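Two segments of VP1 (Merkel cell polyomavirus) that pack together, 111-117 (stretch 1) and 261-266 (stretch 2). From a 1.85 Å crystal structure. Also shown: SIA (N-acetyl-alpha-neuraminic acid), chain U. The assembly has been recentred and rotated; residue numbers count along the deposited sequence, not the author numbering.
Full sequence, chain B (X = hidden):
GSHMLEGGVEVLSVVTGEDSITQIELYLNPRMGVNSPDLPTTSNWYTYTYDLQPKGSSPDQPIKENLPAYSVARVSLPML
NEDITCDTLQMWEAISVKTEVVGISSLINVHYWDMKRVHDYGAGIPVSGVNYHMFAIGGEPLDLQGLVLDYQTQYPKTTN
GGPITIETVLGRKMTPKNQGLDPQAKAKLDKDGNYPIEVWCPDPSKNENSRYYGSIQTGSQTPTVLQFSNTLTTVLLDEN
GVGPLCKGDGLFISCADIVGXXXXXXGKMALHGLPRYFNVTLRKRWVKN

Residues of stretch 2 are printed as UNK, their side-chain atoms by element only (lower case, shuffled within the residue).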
# COMPACT_ATOMS: atom_id res chain seq x y z
N HIS B 111 -7.36 20.37 17.12
CA HIS B 111 -7.45 21.58 17.94
C HIS B 111 -7.82 21.25 19.38
O HIS B 111 -8.48 22.04 20.06
CB HIS B 111 -8.44 22.58 17.33
CG HIS B 111 -9.79 21.99 17.07
ND1 HIS B 111 -10.76 21.90 18.05
CD2 HIS B 111 -10.32 21.42 15.96
CE1 HIS B 111 -11.84 21.32 17.55
NE2 HIS B 111 -11.59 21.01 16.28
N TYR B 112 -7.37 20.08 19.85
CA TYR B 112 -7.42 19.76 21.28
C TYR B 112 -6.67 20.87 22.02
O TYR B 112 -5.60 21.28 21.59
CB TYR B 112 -6.80 18.38 21.54
CG TYR B 112 -6.51 18.11 23.00
CD1 TYR B 112 -7.54 18.11 23.95
CD2 TYR B 112 -5.21 17.89 23.43
CE1 TYR B 112 -7.27 17.88 25.29
CE2 TYR B 112 -4.93 17.66 24.77
CZ TYR B 112 -5.96 17.66 25.70
OH TYR B 112 -5.69 17.43 27.03
N TRP B 113 -7.24 21.37 23.12
CA TRP B 113 -6.72 22.61 23.71
C TRP B 113 -5.25 22.52 24.08
O TRP B 113 -4.52 23.52 23.98
CB TRP B 113 -7.58 23.09 24.90
CG TRP B 113 -7.47 22.27 26.15
CD1 TRP B 113 -8.32 21.28 26.55
CD2 TRP B 113 -6.48 22.39 27.18
NE1 TRP B 113 -7.92 20.76 27.76
CE2 TRP B 113 -6.79 21.42 28.17
CE3 TRP B 113 -5.36 23.21 27.37
CZ2 TRP B 113 -6.01 21.25 29.33
CZ3 TRP B 113 -4.58 23.04 28.53
CH2 TRP B 113 -4.92 22.07 29.49
N ASP B 114 -4.81 21.33 24.49
CA ASP B 114 -3.43 21.11 24.92
C ASP B 114 -2.64 20.27 23.92
O ASP B 114 -1.72 19.55 24.30
CB ASP B 114 -3.41 20.44 26.30
CG ASP B 114 -2.09 20.63 27.04
OD1 ASP B 114 -1.38 21.63 26.77
OD2 ASP B 114 -1.76 19.79 27.89
N MET B 115 -2.98 20.39 22.64
CA MET B 115 -2.33 19.61 21.59
C MET B 115 -0.99 20.24 21.21
O MET B 115 -0.91 21.45 20.99
CB MET B 115 -3.21 19.56 20.35
CG MET B 115 -3.25 18.19 19.67
SD MET B 115 -4.60 18.10 18.48
CE MET B 115 -4.95 16.33 18.49
N LYS B 116 0.05 19.42 21.13
CA LYS B 116 1.34 19.87 20.58
C LYS B 116 1.13 20.27 19.12
O LYS B 116 0.45 19.57 18.36
CB LYS B 116 2.39 18.76 20.69
CG LYS B 116 3.77 19.14 20.16
CD LYS B 116 4.82 18.11 20.54
CE LYS B 116 6.19 18.44 19.95
NZ LYS B 116 6.76 19.72 20.48
N ARG B 117 1.70 21.40 18.73
CA ARG B 117 1.57 21.90 17.36
C ARG B 117 2.58 21.22 16.43
O ARG B 117 3.66 20.80 16.87
CB ARG B 117 1.78 23.41 17.31
CG ARG B 117 0.73 24.23 18.06
CD ARG B 117 1.11 25.70 18.00
NE ARG B 117 0.28 26.57 18.84
CZ ARG B 117 -0.67 27.39 18.37
NH1 ARG B 117 -0.94 27.43 17.07
NH2 ARG B 117 -1.34 28.17 19.21
N UNK B 261 -1.34 8.17 19.19
CA UNK B 261 -1.01 9.02 20.33
C UNK B 261 -1.73 10.36 20.27
O UNK B 261 -1.86 10.96 19.20
c UNK B 261 0.49 9.34 20.37
c UNK B 261 2.13 7.62 19.55
c UNK B 261 2.36 6.51 22.09
c UNK B 261 1.50 7.60 21.87
c UNK B 261 2.99 6.54 19.77
c UNK B 261 1.38 8.16 20.60
c UNK B 261 3.09 5.99 21.05
N UNK B 262 -2.16 10.82 21.44
CA UNK B 262 -2.49 12.22 21.64
C UNK B 262 -1.20 12.92 22.06
O UNK B 262 -0.59 12.56 23.07
c UNK B 262 -4.05 13.82 23.02
c UNK B 262 -4.90 13.84 24.29
c UNK B 262 -4.81 14.42 21.83
c UNK B 262 -3.56 12.39 22.73
N UNK B 263 -0.77 13.87 21.24
CA UNK B 263 0.46 14.62 21.49
C UNK B 263 0.15 15.88 22.26
O UNK B 263 -0.52 16.78 21.74
c UNK B 263 2.97 11.64 18.16
c UNK B 263 1.61 11.88 18.00
c UNK B 263 1.12 14.98 20.16
c UNK B 263 1.77 13.82 19.46
c UNK B 263 3.12 13.57 19.60
c UNK B 263 3.73 12.49 18.95
c UNK B 263 1.02 12.97 18.66
N UNK B 264 0.64 15.95 23.49
CA UNK B 264 0.36 17.08 24.38
C UNK B 264 1.47 18.14 24.29
O UNK B 264 2.62 17.81 24.04
c UNK B 264 0.19 16.59 25.82
c UNK B 264 -0.87 15.51 25.98
c UNK B 264 -2.03 13.96 27.56
n UNK B 264 -1.97 13.26 28.88
c UNK B 264 -0.91 14.97 27.40
N UNK B 265 1.09 19.40 24.50
CA UNK B 265 2.00 20.55 24.39
C UNK B 265 3.38 20.33 25.03
O UNK B 265 4.40 20.66 24.44
o UNK B 265 0.04 22.00 24.46
c UNK B 265 1.35 21.83 25.00
c UNK B 265 2.19 23.09 24.69
N UNK B 266 3.40 19.77 26.24
CA UNK B 266 4.62 19.58 27.02
C UNK B 266 5.59 18.57 26.40
O UNK B 266 6.77 18.54 26.76
c UNK B 266 4.26 19.10 28.41
o UNK B 266 3.57 17.86 28.30
C1 SIA U . 1.64 17.68 31.11
C2 SIA U . 0.37 18.02 31.89
C3 SIA U . -0.86 17.62 31.05
C4 SIA U . -1.13 16.11 31.02
C5 SIA U . -1.13 15.50 32.42
C6 SIA U . 0.12 15.91 33.21
C7 SIA U . 0.01 15.43 34.67
C8 SIA U . 1.33 15.41 35.45
C9 SIA U . 1.81 16.79 35.87
C10 SIA U . -2.28 13.37 32.80
C11 SIA U . -2.24 11.89 32.57
N5 SIA U . -1.25 14.06 32.30
O1A SIA U . 1.62 17.74 29.86
O1B SIA U . 2.69 17.38 31.73
O4 SIA U . -2.41 15.84 30.41
O6 SIA U . 0.33 17.34 33.17
O7 SIA U . -0.98 16.21 35.36
O8 SIA U . 1.20 14.60 36.63
O9 SIA U . 2.81 17.22 34.94
O10 SIA U . -3.20 13.89 33.41
O HOH W 1 0.85 19.70 28.06
O HOH W 2 -0.51 23.64 22.44
O HOH W 3 6.90 19.42 23.26

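Position 261 carries seven side-chain carbons, one leading into a closed ring of six, with no oxygen at the ring's far end and nothing on stretch 1 within reach. That is a phenylalanine, Phe261; CB of Phe261, its side chain's nearest atom to stretch 1, is still 9.1 Å from CE of Met115, so it takes no part in the contact.

Position 262 has four carbons, forked at the second, whereas isoleucine would fork at the first; one tip of the fork lies over the Tyr112 ring and the other against CE of Met115. This is Leu262, with chi1 t and chi2 p. Its CB points sideways, but the fork reaches stretch 1: CD2 lies 4.3 Å from the centroid of the Tyr112 ring and 26° off the ring normal, a CH-pi contact over the face, while CD1 is 3.9 Å from CE of Met115.

Position 263 again shows one carbon and a six-carbon ring, and its CB comes 4.0 Å from CB of Lys116, so it is Phe263, whose ring leads away from stretch 1. The backbone does the polar work: O of Phe263 accepts a hydrogen bond from N of Lys116 at 2.8 Å, with a nearly straight 166° at the hydrogen, and CA of Met115 adds a CA-H...O contact at 3.4 Å to the same oxygen.

Position 264 has four carbons in a row ending in nitrogen, with CB beside Asp114, the pattern of lysine. Lys264 points away overall, its extended chain (m, t, t, t) carrying NZ to O4 of the sialic acid, a 3.0 Å hydrogen bond. Its CA makes a CA-H...O contact with O of Asp114 at 3.2 Å.

Position 265 has one carbon bearing an oxygen and a second carbon, the oxygen lying by OD1 of Asp114: threonine. In Thr265, OG1 donates to OD1 of Asp114 at 2.7 Å, and the backbone N donates to O of Asp114 at 2.8 Å and 150°. Water 2 donates to both OG1 of Thr265 and O of Met115, each at 2.7 Å.

Position 266 has one carbon and one oxygen, neither touching stretch 1, a serine. Ser266 points away from stretch 1, and its OG donates to O1A of the sialic acid at 2.5 Å.

The contact is centred on a single beta bridge, Met115 with Lys264, whose two backbone hydrogen bonds run from N of Lys116 and from N of Thr265, with Leu262 packing on Tyr112 and Met115 beside it. A type I turn from Tyr112 to Met115, closed by N of Met115 to O of Tyr112 at 3.0 Å, ends at the bridged residue and includes Asp114, which binds Thr265 through both backbone and side chain. Water 1 extends this link to the ligand, donating to OD2 of Asp114 at 2.6 Å and to O1A of the sialic acid at 2.8 Å.

Stretch 2 (261-266) FLFKTS
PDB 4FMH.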